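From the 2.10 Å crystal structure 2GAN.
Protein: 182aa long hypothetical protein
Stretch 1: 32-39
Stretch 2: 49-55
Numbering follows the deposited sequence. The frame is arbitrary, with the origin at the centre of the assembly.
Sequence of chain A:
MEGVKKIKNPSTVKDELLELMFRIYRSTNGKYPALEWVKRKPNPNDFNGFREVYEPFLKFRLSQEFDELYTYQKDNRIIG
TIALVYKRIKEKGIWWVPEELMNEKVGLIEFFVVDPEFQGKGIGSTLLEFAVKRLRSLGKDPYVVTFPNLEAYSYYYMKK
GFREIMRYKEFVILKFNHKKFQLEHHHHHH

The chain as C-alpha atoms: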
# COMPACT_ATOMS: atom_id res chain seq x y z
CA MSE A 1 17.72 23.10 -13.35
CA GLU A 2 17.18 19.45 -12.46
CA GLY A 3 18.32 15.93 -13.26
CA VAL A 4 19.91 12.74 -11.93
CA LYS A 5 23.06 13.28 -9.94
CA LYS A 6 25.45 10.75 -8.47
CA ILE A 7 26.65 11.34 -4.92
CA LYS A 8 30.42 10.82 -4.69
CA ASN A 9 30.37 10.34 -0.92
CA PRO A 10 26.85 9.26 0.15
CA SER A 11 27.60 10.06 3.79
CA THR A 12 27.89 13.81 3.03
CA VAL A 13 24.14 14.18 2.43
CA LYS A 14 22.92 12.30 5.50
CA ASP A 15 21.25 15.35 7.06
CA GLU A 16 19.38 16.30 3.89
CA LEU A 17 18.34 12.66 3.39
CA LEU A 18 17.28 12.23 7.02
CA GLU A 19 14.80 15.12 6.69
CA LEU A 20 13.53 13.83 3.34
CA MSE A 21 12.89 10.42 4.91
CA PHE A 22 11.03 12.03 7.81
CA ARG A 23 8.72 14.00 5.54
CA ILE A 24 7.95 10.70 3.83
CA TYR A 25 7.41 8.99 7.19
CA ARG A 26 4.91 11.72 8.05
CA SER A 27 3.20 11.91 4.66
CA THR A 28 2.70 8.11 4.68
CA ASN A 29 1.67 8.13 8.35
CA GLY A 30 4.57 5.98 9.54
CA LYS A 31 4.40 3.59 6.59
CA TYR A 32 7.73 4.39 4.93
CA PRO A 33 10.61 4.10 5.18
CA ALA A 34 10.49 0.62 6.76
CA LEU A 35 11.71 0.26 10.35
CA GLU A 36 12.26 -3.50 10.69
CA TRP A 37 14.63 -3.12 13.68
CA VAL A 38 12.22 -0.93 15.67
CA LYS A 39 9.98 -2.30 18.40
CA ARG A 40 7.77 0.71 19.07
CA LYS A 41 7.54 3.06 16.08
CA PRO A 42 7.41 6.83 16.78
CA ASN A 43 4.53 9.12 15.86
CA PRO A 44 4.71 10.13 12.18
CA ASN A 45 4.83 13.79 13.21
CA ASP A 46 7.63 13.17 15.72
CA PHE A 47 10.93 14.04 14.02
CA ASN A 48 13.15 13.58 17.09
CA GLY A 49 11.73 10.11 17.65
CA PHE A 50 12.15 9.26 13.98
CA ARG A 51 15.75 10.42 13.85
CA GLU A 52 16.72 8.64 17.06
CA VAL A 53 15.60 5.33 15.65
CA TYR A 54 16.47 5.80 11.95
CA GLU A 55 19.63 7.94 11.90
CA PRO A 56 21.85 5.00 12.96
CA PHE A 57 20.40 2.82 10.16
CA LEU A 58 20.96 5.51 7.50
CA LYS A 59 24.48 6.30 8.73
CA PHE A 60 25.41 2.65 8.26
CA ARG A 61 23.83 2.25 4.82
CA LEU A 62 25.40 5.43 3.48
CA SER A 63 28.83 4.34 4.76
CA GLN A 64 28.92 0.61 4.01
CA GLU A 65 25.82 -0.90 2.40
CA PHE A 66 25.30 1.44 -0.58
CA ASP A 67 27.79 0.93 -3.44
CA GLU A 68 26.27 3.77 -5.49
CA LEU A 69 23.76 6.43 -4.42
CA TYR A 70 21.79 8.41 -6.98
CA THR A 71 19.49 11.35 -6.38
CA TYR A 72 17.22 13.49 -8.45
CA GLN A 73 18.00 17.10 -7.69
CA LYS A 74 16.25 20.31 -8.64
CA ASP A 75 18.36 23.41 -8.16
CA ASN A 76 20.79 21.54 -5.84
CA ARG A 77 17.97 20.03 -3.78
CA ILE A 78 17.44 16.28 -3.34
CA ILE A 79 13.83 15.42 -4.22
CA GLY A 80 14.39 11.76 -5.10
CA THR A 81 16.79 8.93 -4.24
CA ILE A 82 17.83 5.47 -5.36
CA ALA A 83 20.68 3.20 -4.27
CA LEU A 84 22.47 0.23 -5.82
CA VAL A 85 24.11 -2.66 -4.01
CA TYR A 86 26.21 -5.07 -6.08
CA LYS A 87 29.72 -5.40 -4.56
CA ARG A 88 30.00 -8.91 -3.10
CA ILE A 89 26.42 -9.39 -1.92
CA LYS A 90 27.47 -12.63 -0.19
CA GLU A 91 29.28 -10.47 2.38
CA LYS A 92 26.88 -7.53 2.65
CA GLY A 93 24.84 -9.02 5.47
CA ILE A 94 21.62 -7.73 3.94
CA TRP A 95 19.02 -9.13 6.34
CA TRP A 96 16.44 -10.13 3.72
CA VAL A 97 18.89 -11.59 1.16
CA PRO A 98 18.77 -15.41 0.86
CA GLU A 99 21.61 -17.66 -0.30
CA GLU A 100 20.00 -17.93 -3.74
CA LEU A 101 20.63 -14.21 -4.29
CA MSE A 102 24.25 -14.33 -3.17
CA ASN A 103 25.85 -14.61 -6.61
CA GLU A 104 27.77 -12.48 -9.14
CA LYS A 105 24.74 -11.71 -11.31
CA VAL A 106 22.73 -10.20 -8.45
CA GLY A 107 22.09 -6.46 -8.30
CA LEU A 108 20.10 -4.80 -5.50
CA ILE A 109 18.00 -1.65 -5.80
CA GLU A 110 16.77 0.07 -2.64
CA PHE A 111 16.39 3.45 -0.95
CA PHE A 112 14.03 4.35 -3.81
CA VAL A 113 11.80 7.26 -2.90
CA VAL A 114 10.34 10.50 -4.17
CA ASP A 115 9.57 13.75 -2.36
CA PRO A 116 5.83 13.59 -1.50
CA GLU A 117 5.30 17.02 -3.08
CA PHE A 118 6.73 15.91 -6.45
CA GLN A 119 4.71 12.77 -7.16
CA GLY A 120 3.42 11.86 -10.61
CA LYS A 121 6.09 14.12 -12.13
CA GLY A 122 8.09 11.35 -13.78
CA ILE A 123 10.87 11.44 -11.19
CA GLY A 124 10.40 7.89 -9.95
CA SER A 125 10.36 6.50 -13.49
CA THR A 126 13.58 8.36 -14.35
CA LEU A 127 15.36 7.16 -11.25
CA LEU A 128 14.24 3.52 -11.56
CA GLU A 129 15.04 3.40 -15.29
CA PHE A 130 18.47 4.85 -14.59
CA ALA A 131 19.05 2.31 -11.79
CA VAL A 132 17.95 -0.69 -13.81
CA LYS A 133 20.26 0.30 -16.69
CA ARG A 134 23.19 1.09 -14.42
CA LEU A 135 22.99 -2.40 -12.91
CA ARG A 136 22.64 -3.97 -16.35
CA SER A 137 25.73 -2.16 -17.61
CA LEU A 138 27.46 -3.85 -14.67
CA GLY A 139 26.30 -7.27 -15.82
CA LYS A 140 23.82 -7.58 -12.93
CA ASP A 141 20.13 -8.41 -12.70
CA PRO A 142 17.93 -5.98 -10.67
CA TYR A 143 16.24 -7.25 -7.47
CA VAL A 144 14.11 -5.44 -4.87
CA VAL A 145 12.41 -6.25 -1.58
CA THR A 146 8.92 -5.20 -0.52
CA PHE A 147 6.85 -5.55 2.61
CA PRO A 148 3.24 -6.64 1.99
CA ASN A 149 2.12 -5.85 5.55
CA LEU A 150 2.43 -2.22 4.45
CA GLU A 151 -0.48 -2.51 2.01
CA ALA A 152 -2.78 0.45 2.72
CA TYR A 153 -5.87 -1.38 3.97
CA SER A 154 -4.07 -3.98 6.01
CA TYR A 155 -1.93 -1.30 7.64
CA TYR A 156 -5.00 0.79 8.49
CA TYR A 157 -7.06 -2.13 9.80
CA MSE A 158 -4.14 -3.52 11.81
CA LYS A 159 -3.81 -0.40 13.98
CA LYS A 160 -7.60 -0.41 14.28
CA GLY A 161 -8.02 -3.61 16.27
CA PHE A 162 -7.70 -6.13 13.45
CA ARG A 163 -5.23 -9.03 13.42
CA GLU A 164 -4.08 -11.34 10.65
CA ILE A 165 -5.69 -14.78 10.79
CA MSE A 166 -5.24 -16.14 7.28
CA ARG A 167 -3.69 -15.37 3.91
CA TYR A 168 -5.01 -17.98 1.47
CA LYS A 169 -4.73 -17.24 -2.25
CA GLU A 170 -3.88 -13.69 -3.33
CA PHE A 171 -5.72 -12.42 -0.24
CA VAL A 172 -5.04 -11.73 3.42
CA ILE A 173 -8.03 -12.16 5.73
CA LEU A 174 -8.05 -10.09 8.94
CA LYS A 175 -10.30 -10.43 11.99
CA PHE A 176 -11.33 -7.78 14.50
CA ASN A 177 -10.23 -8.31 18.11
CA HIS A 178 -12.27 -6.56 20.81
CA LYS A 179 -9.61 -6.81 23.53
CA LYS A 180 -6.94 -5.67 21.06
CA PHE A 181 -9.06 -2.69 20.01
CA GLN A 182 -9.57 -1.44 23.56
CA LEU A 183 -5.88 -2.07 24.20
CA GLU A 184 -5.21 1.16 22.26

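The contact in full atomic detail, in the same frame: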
# COMPACT_ATOMS: atom_id res chain seq x y z
N TYR A 32 6.39 4.45 5.50
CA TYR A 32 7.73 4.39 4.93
C TYR A 32 8.58 5.54 5.44
O TYR A 32 8.07 6.61 5.78
CB TYR A 32 7.64 4.50 3.40
CG TYR A 32 6.70 3.50 2.76
CD1 TYR A 32 7.04 2.15 2.67
CD2 TYR A 32 5.47 3.90 2.24
CE1 TYR A 32 6.18 1.23 2.08
CE2 TYR A 32 4.60 2.99 1.64
CZ TYR A 32 4.97 1.65 1.57
OH TYR A 32 4.12 0.74 1.00
N PRO A 33 9.91 5.33 5.54
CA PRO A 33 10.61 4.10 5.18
C PRO A 33 10.42 3.01 6.23
O PRO A 33 10.06 3.31 7.38
CB PRO A 33 12.06 4.55 5.06
CG PRO A 33 12.15 5.65 6.06
CD PRO A 33 10.87 6.41 5.81
N ALA A 34 10.66 1.76 5.85
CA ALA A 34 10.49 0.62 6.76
C ALA A 34 11.43 0.68 7.96
O ALA A 34 12.58 1.08 7.84
CB ALA A 34 10.70 -0.68 6.00
N LEU A 35 10.93 0.27 9.12
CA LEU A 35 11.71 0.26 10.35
C LEU A 35 11.69 -1.13 10.98
O LEU A 35 11.21 -1.32 12.10
CB LEU A 35 11.15 1.28 11.34
CG LEU A 35 11.14 2.74 10.87
CD1 LEU A 35 10.42 3.59 11.91
CD2 LEU A 35 12.57 3.23 10.66
N GLU A 36 12.22 -2.11 10.25
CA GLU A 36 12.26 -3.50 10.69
C GLU A 36 12.85 -3.70 12.09
O GLU A 36 12.31 -4.47 12.88
CB GLU A 36 13.06 -4.33 9.67
CG GLU A 36 13.11 -5.83 9.96
CD GLU A 36 11.78 -6.53 9.68
OE1 GLU A 36 11.69 -7.75 9.93
OE2 GLU A 36 10.83 -5.86 9.22
N TRP A 37 13.95 -3.01 12.38
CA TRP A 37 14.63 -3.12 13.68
C TRP A 37 14.09 -2.20 14.77
O TRP A 37 14.82 -1.84 15.70
CB TRP A 37 16.13 -2.84 13.50
CG TRP A 37 16.81 -3.75 12.49
CD1 TRP A 37 17.42 -3.38 11.32
CD2 TRP A 37 16.88 -5.18 12.55
NE1 TRP A 37 17.87 -4.49 10.65
CE2 TRP A 37 17.55 -5.61 11.39
CE3 TRP A 37 16.45 -6.13 13.48
CZ2 TRP A 37 17.79 -6.95 11.12
CZ3 TRP A 37 16.69 -7.47 13.21
CH2 TRP A 37 17.36 -7.87 12.04
N VAL A 38 12.82 -1.81 14.67
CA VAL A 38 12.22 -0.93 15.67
C VAL A 38 11.01 -1.56 16.32
O VAL A 38 10.04 -1.92 15.65
CB VAL A 38 11.81 0.41 15.03
CG1 VAL A 38 11.31 1.36 16.11
CG2 VAL A 38 13.00 1.01 14.29
N LYS A 39 11.06 -1.70 17.64
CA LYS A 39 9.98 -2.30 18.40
C LYS A 39 8.76 -1.38 18.36
O LYS A 39 7.76 -1.69 17.71
CB LYS A 39 10.41 -2.52 19.85
CG LYS A 39 9.47 -3.42 20.63
CD LYS A 39 9.93 -3.61 22.06
CE LYS A 39 9.08 -4.66 22.76
NZ LYS A 39 7.63 -4.34 22.69
N GLY A 49 11.87 11.54 17.46
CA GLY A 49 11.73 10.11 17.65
C GLY A 49 12.13 9.35 16.41
O GLY A 49 12.72 8.27 16.49
N PHE A 50 11.81 9.90 15.24
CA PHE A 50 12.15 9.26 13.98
C PHE A 50 13.65 9.19 13.85
O PHE A 50 14.22 8.12 13.63
CB PHE A 50 11.57 10.03 12.80
CG PHE A 50 11.93 9.45 11.46
CD1 PHE A 50 11.25 8.33 10.97
CD2 PHE A 50 12.95 10.00 10.70
CE1 PHE A 50 11.59 7.78 9.72
CE2 PHE A 50 13.30 9.45 9.45
CZ PHE A 50 12.62 8.35 8.96
N ARG A 51 14.30 10.34 13.98
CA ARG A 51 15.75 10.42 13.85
C ARG A 51 16.48 9.46 14.78
O ARG A 51 17.35 8.70 14.36
CB ARG A 51 16.24 11.84 14.13
CG ARG A 51 17.71 12.04 13.80
CD ARG A 51 18.12 13.49 13.97
NE ARG A 51 18.74 13.74 15.27
CZ ARG A 51 19.92 13.25 15.63
NH1 ARG A 51 20.61 12.49 14.79
NH2 ARG A 51 20.41 13.52 16.83
N GLU A 52 16.10 9.49 16.05
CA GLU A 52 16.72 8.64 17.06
C GLU A 52 16.72 7.17 16.70
O GLU A 52 17.64 6.44 17.06
CB GLU A 52 16.01 8.82 18.39
CG GLU A 52 16.74 8.15 19.54
CD GLU A 52 15.98 8.26 20.84
OE1 GLU A 52 15.52 9.38 21.16
OE2 GLU A 52 15.85 7.23 21.54
N VAL A 53 15.69 6.73 15.99
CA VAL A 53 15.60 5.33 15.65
C VAL A 53 15.94 4.99 14.19
O VAL A 53 16.02 3.82 13.83
CB VAL A 53 14.19 4.81 15.99
CG1 VAL A 53 13.20 5.21 14.91
CG2 VAL A 53 14.23 3.32 16.20
N TYR A 54 16.16 6.01 13.36
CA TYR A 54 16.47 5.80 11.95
C TYR A 54 17.86 6.29 11.54
O TYR A 54 18.50 5.71 10.66
CB TYR A 54 15.41 6.47 11.08
CG TYR A 54 15.59 6.26 9.59
CD1 TYR A 54 16.25 7.21 8.80
CD2 TYR A 54 15.09 5.12 8.96
CE1 TYR A 54 16.40 7.02 7.43
CE2 TYR A 54 15.24 4.92 7.58
CZ TYR A 54 15.90 5.87 6.83
OH TYR A 54 16.06 5.67 5.48
N GLU A 55 18.32 7.35 12.18
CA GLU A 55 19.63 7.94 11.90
C GLU A 55 20.74 6.88 11.90
O GLU A 55 21.54 6.82 10.97
CB GLU A 55 19.91 9.04 12.92
CG GLU A 55 21.10 9.96 12.63
CD GLU A 55 22.43 9.29 12.91
OE1 GLU A 55 22.53 8.54 13.91
OE2 GLU A 55 23.39 9.54 12.15

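Stretch 1 has no regular helix or strand, whereas stretch 2 lies within a helix that extends beyond it in both directions. The peptide bond before Pro-33 is cis, and a type I beta turn runs from Leu-35 to Val-38, closed by a hydrogen bond from Val-38 N to Leu-35 O of 3.1 Å. The helix has mixed backbone bonding near Val-53 and Tyr-54: Tyr-54 N lies 2.9 Å from Phe-50 O in a weak hydrogen bond, and 3.1 Å from Arg-51 O in a second one. Glu-55 N to Arg-51 O, at 2.7 Å, keeps the i to i+4 pattern. The backbones themselves stay well apart. Leu-35 CA is 7.5 Å from Tyr-54 CA, and Val-38 CA is 7.1 Å from Val-53 CA, a spacing that leaves room for side chains between them.

No hydrogen bond crosses the interface; the contacts between the stretches are apolar, and together they bury 296 Å², both sides summed. Pro-33, Leu-35 and Val-38 all direct their CA-to-CB bonds toward the helix, while that of Ala-34 points away. Leu-35 and Val-38, the first and last residues of the turn, both touch Val-53.

At one end of the contact, Pro-33 CG sits 4.0 Å from Phe-50 CZ, at the edge of that ring and near its plane, and 3.5 Å from Tyr-54 CE2. The two aromatic residues are one helical turn apart. Their CA-to-CB bonds point sideways, but with chi1 near 180° (t) in both, the ring ends come nearer to stretch 1. A compact, apolar proline ring suits this place, since it can touch both buried aromatics from a single atom.

Leu-35, in the m,t rotamer, spreads its methyls between two neighbours. Its CD2 meets Tyr-54 CD2 at 3.6 Å, near the plane of the ring at its edge, while its CD1 approaches Val-53 CG1 more loosely, at 4.4 Å. The branched end of leucine is what lets one side chain reach both.

The tightest approach is Val-38 CG2 to Val-53 CG2, 3.2 Å, which is short for two methyl groups. Val-38 has chi1 t and Val-53 chi1 p, and Val-53, whose CA-to-CB bond points toward stretch 1, has the largest covered area of any residue here, 59 Å². The charged side chains of Glu-36, Lys-39, Arg-51, Glu-52 and Glu-55 all stay more than 7 Å from the opposing stretch, and every closest atom pair in the contact is carbon to carbon.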